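Local coordinates for DUF3194 domain-containing protein (Thermococcus onnurineus, PDB 3UEB), which is of unknown function but is an alpha+beta protein of the UPF0440 (DUF3194) family, at residues A[4-16]-A[78-92]. Numbering follows the deposited sequence.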
loop_
_atom_site.group_PDB
_atom_site.type_symbol
_atom_site.label_atom_id
_atom_site.label_comp_id
_atom_site.label_asym_id
_atom_site.label_seq_id
_atom_site.Cartn_x
_atom_site.Cartn_y
_atom_site.Cartn_z
ATOM N N GLY A 4 11.228 14.199 16.890
ATOM C CA GLY A 4 11.287 14.971 15.616
ATOM C C GLY A 4 11.819 14.165 14.443
ATOM O O GLY A 4 12.025 14.701 13.353
ATOM N N SER A 5 12.039 12.873 14.651
ATOM C CA SER A 5 12.554 12.033 13.579
ATOM C C SER A 5 11.471 11.248 12.836
ATOM O O SER A 5 11.759 10.568 11.847
ATOM C CB SER A 5 13.615 11.077 14.131
ATOM O OG SER A 5 14.754 11.796 14.585
ATOM N N SER A 6 10.228 11.354 13.297
ATOM C CA SER A 6 9.129 10.637 12.656
ATOM C C SER A 6 7.778 11.344 12.742
ATOM O O SER A 6 7.540 12.191 13.608
ATOM C CB SER A 6 8.980 9.246 13.263
ATOM O OG SER A 6 8.303 9.335 14.501
ATOM N N GLY A 7 6.893 10.966 11.832
ATOM C CA GLY A 7 5.569 11.543 11.793
ATOM C C GLY A 7 4.561 10.473 11.438
ATOM O O GLY A 7 4.876 9.494 10.748
ATOM N N LYS A 8 3.341 10.665 11.923
ATOM C CA LYS A 8 2.254 9.735 11.683
ATOM C C LYS A 8 1.057 10.539 11.196
ATOM O O LYS A 8 0.852 11.683 11.616
ATOM C CB LYS A 8 1.911 9.004 12.977
ATOM C CG LYS A 8 1.882 7.493 12.845
ATOM C CD LYS A 8 0.497 6.968 12.488
ATOM C CE LYS A 8 -0.467 7.132 13.659
ATOM N NZ LYS A 8 -1.768 6.441 13.420
ATOM N N ARG A 9 0.270 9.941 10.310
ATOM C CA ARG A 9 -0.896 10.616 9.772
ATOM C C ARG A 9 -1.948 9.604 9.335
ATOM O O ARG A 9 -1.633 8.630 8.647
ATOM C CB ARG A 9 -0.478 11.479 8.581
ATOM C CG ARG A 9 -1.573 12.358 8.034
ATOM C CD ARG A 9 -2.084 13.316 9.095
ATOM N NE ARG A 9 -2.892 14.379 8.506
ATOM C CZ ARG A 9 -2.402 15.356 7.750
ATOM N NH1 ARG A 9 -3.214 16.280 7.250
ATOM N NH2 ARG A 9 -1.097 15.417 7.504
ATOM N N VAL A 10 -3.192 9.833 9.746
ATOM C CA VAL A 10 -4.295 8.948 9.380
ATOM C C VAL A 10 -5.407 9.759 8.739
ATOM O O VAL A 10 -5.917 10.703 9.343
ATOM C CB VAL A 10 -4.882 8.229 10.606
ATOM C CG1 VAL A 10 -6.142 7.469 10.207
ATOM C CG2 VAL A 10 -3.858 7.281 11.189
ATOM N N ILE A 11 -5.785 9.396 7.519
ATOM C CA ILE A 11 -6.847 10.115 6.835
ATOM C C ILE A 11 -7.997 9.187 6.453
ATOM O O ILE A 11 -7.789 8.050 6.019
ATOM C CB ILE A 11 -6.311 10.839 5.576
ATOM C CG1 ILE A 11 -5.874 9.829 4.518
ATOM C CG2 ILE A 11 -5.122 11.725 5.956
ATOM C CD1 ILE A 11 -5.315 10.469 3.257
ATOM N N HIS A 12 -9.215 9.684 6.643
ATOM C CA HIS A 12 -10.426 8.938 6.333
ATOM C C HIS A 12 -11.082 9.546 5.109
ATOM O O HIS A 12 -11.272 10.759 5.031
ATOM C CB HIS A 12 -11.381 8.977 7.529
ATOM C CG HIS A 12 -10.916 8.164 8.698
ATOM N ND1 HIS A 12 -11.608 8.109 9.889
ATOM C CD2 HIS A 12 -9.847 7.346 8.845
ATOM C CE1 HIS A 12 -10.986 7.288 10.719
ATOM N NE2 HIS A 12 -9.915 6.812 10.110
ATOM N N ILE A 13 -11.432 8.701 4.148
ATOM C CA ILE A 13 -12.038 9.183 2.916
ATOM C C ILE A 13 -13.319 8.447 2.517
ATOM O O ILE A 13 -13.366 7.210 2.494
ATOM C CB ILE A 13 -11.031 9.083 1.749
ATOM C CG1 ILE A 13 -9.760 9.872 2.085
ATOM C CG2 ILE A 13 -11.654 9.627 0.472
ATOM C CD1 ILE A 13 -8.677 9.807 1.003
ATOM N N GLY A 14 -14.358 9.219 2.211
ATOM C CA GLY A 14 -15.614 8.640 1.775
ATOM C C GLY A 14 -15.727 8.825 0.271
ATOM O O GLY A 14 -15.495 9.925 -0.225
ATOM N N LEU A 15 -16.066 7.759 -0.455
ATOM C CA LEU A 15 -16.198 7.819 -1.919
ATOM C C LEU A 15 -17.473 7.091 -2.378
ATOM O O LEU A 15 -17.414 6.085 -3.090
ATOM C CB LEU A 15 -14.964 7.185 -2.571
ATOM C CG LEU A 15 -13.623 7.840 -2.203
ATOM C CD1 LEU A 15 -12.474 6.900 -2.527
ATOM C CD2 LEU A 15 -13.472 9.160 -2.942
ATOM N N PRO A 16 -18.644 7.620 -1.996
ATOM C CA PRO A 16 -19.974 7.083 -2.312
ATOM C C PRO A 16 -20.365 6.881 -3.775
ATOM O O PRO A 16 -21.199 6.029 -4.079
ATOM C CB PRO A 16 -20.914 8.059 -1.599
ATOM C CG PRO A 16 -20.179 9.354 -1.691
ATOM C CD PRO A 16 -18.760 8.939 -1.346
ATOM N N VAL A 78 14.839 17.356 9.070
ATOM C CA VAL A 78 13.730 17.478 8.138
ATOM C C VAL A 78 12.428 17.602 8.914
ATOM O O VAL A 78 12.271 17.001 9.982
ATOM C CB VAL A 78 13.658 16.243 7.215
ATOM C CG1 VAL A 78 12.306 16.173 6.503
ATOM C CG2 VAL A 78 14.775 16.312 6.196
ATOM N N ASP A 79 11.502 18.394 8.381
ATOM C CA ASP A 79 10.207 18.586 9.022
ATOM C C ASP A 79 9.281 17.472 8.516
ATOM O O ASP A 79 8.575 17.635 7.523
ATOM C CB ASP A 79 9.641 19.961 8.656
ATOM C CG ASP A 79 8.511 20.379 9.569
ATOM O OD1 ASP A 79 7.727 19.497 9.980
ATOM O OD2 ASP A 79 8.401 21.588 9.866
ATOM N N VAL A 80 9.299 16.345 9.217
ATOM C CA VAL A 80 8.517 15.174 8.844
ATOM C C VAL A 80 7.013 15.372 8.717
ATOM O O VAL A 80 6.421 14.936 7.732
ATOM C CB VAL A 80 8.793 14.004 9.818
ATOM C CG1 VAL A 80 7.950 12.787 9.433
ATOM C CG2 VAL A 80 10.281 13.656 9.790
ATOM N N ASP A 81 6.385 16.009 9.701
ATOM C CA ASP A 81 4.944 16.230 9.621
ATOM C C ASP A 81 4.633 17.115 8.422
ATOM O O ASP A 81 3.652 16.896 7.708
ATOM C CB ASP A 81 4.417 16.898 10.893
ATOM C CG ASP A 81 4.684 16.076 12.136
ATOM O OD1 ASP A 81 4.496 14.841 12.095
ATOM O OD2 ASP A 81 5.074 16.674 13.161
ATOM N N LYS A 82 5.485 18.107 8.198
ATOM C CA LYS A 82 5.311 19.030 7.087
ATOM C C LYS A 82 5.375 18.253 5.769
ATOM O O LYS A 82 4.522 18.429 4.893
ATOM C CB LYS A 82 6.405 20.099 7.143
ATOM C CG LYS A 82 6.032 21.449 6.548
ATOM C CD LYS A 82 6.257 21.481 5.052
ATOM C CE LYS A 82 7.731 21.272 4.693
ATOM N NZ LYS A 82 8.602 22.354 5.243
ATOM N N LEU A 83 6.390 17.398 5.634
ATOM C CA LEU A 83 6.545 16.589 4.431
ATOM C C LEU A 83 5.325 15.684 4.283
ATOM O O LEU A 83 4.759 15.569 3.201
ATOM C CB LEU A 83 7.822 15.740 4.508
ATOM C CG LEU A 83 7.951 14.635 3.450
ATOM C CD1 LEU A 83 7.740 15.227 2.068
ATOM C CD2 LEU A 83 9.319 13.975 3.549
ATOM N N ILE A 84 4.917 15.051 5.374
ATOM C CA ILE A 84 3.747 14.183 5.331
ATOM C C ILE A 84 2.536 15.006 4.894
ATOM O O ILE A 84 1.757 14.559 4.052
ATOM C CB ILE A 84 3.455 13.525 6.711
ATOM C CG1 ILE A 84 4.559 12.528 7.059
ATOM C CG2 ILE A 84 2.119 12.791 6.670
ATOM C CD1 ILE A 84 4.303 11.784 8.367
ATOM N N ASP A 85 2.388 16.209 5.450
ATOM C CA ASP A 85 1.266 17.082 5.088
ATOM C C ASP A 85 1.229 17.357 3.598
ATOM O O ASP A 85 0.177 17.267 2.972
ATOM C CB ASP A 85 1.336 18.417 5.828
ATOM C CG ASP A 85 1.043 18.279 7.303
ATOM O OD1 ASP A 85 0.096 17.540 7.656
ATOM O OD2 ASP A 85 1.754 18.918 8.109
ATOM N N GLU A 86 2.382 17.709 3.037
ATOM C CA GLU A 86 2.482 17.982 1.610
ATOM C C GLU A 86 2.154 16.744 0.776
ATOM O O GLU A 86 1.455 16.834 -0.234
ATOM C CB GLU A 86 3.890 18.473 1.276
ATOM C CG GLU A 86 4.057 19.971 1.398
ATOM C CD GLU A 86 5.509 20.386 1.498
ATOM O OE1 GLU A 86 6.340 19.879 0.710
ATOM O OE2 GLU A 86 5.817 21.226 2.368
ATOM N N ALA A 87 2.666 15.589 1.198
ATOM C CA ALA A 87 2.410 14.344 0.481
ATOM C C ALA A 87 0.915 14.060 0.431
ATOM O O ALA A 87 0.385 13.687 -0.614
ATOM C CB ALA A 87 3.131 13.182 1.157
ATOM N N VAL A 88 0.252 14.238 1.572
ATOM C CA VAL A 88 -1.185 14.002 1.698
ATOM C C VAL A 88 -2.005 14.974 0.843
ATOM O O VAL A 88 -2.910 14.557 0.120
ATOM C CB VAL A 88 -1.623 14.103 3.188
ATOM C CG1 VAL A 88 -3.161 14.058 3.324
ATOM C CG2 VAL A 88 -0.999 12.961 3.970
ATOM N N GLU A 89 -1.697 16.264 0.925
ATOM C CA GLU A 89 -2.423 17.249 0.124
ATOM C C GLU A 89 -2.276 16.907 -1.363
ATOM O O GLU A 89 -3.237 16.990 -2.123
ATOM C CB GLU A 89 -1.901 18.664 0.408
ATOM C CG GLU A 89 -2.306 19.202 1.785
ATOM C CD GLU A 89 -3.816 19.386 1.935
ATOM O OE1 GLU A 89 -4.374 18.943 2.967
ATOM O OE2 GLU A 89 -4.444 19.978 1.027
ATOM N N ARG A 90 -1.072 16.514 -1.773
ATOM C CA ARG A 90 -0.843 16.141 -3.166
ATOM C C ARG A 90 -1.755 14.974 -3.521
ATOM O O ARG A 90 -2.321 14.934 -4.610
ATOM C CB ARG A 90 0.616 15.728 -3.391
ATOM C CG ARG A 90 0.914 15.268 -4.815
ATOM C CD ARG A 90 0.603 16.371 -5.819
ATOM N NE ARG A 90 1.437 17.550 -5.603
ATOM C CZ ARG A 90 2.720 17.634 -5.947
ATOM N NH1 ARG A 90 3.321 16.604 -6.531
ATOM N NH2 ARG A 90 3.408 18.746 -5.704
ATOM N N ALA A 91 -1.891 14.027 -2.592
ATOM C CA ALA A 91 -2.742 12.862 -2.802
ATOM C C ALA A 91 -4.189 13.297 -3.058
ATOM O O ALA A 91 -4.793 12.876 -4.031
ATOM C CB ALA A 91 -2.668 11.934 -1.597
ATOM N N TYR A 92 -4.739 14.143 -2.191
ATOM C CA TYR A 92 -6.110 14.640 -2.373
ATOM C C TYR A 92 -6.291 15.249 -3.767
ATOM O O TYR A 92 -7.261 14.956 -4.469
ATOM C CB TYR A 92 -6.429 15.721 -1.334
ATOM C CG TYR A 92 -6.482 15.237 0.097
ATOM C CD1 TYR A 92 -6.085 16.066 1.140
ATOM C CD2 TYR A 92 -6.948 13.965 0.411
ATOM C CE1 TYR A 92 -6.144 15.643 2.467
ATOM C CE2 TYR A 92 -7.012 13.528 1.739
ATOM C CZ TYR A 92 -6.607 14.375 2.758
ATOM O OH TYR A 92 -6.645 13.949 4.063
HETATM O O HOH W 1 10.185 16.397 12.443
HETATM O O HOH W 2 14.019 15.804 11.736
HETATM O O HOH W 3 3.123 12.975 13.940
HETATM O O HOH W 4 -6.541 15.904 6.747
#
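R9 leaves strand 6-14 toward the first part of helix 80-104 with CG anti to its backbone N (chi1 -173°), then bends at chi2, which lays its aliphatic part beside I84 and slantwise over V88 and turns the guanidinium to D85. CB of R9 touches I84 CG2 at 3.5 Å as the two side chains pass alongside, pointing opposite ways. Beyond them the guanidinium forms a salt bridge with the D85 carboxylate, the two planes 72° apart; the modelled separation of R9 NH2 from D85 OD1, 2.4 Å, is doubtfully short. Closer to the N-terminus of the helix, G7 lets the backbones approach to 5.2 Å between its CA and that of D81. The I84 side chain ends against this glycine, CD1 lying 3.3 Å from G7 C, while V80 CG1 sits beside G7 N. A water bridges K8 N and D81 OD1 here. In this alpha+beta fold, strand 6-14 is an outer strand of the chain's three-stranded antiparallel sheet, paired with strand 63-71; helix segment 80-92 packs on one face, at 35° to strand 6-14. The two elements diverge from G7 onward, and longer side chains span the gap. I11 and V88 meet tip to tip, CG2 to CG1 at 4.0 Å. One turn on, Y92 comes from the helix to meet I11, its OH 3.3 Å from I11 CG2, while CD1 of I13 lies at the ring edge, 4.1 Å from CE2 of Y92.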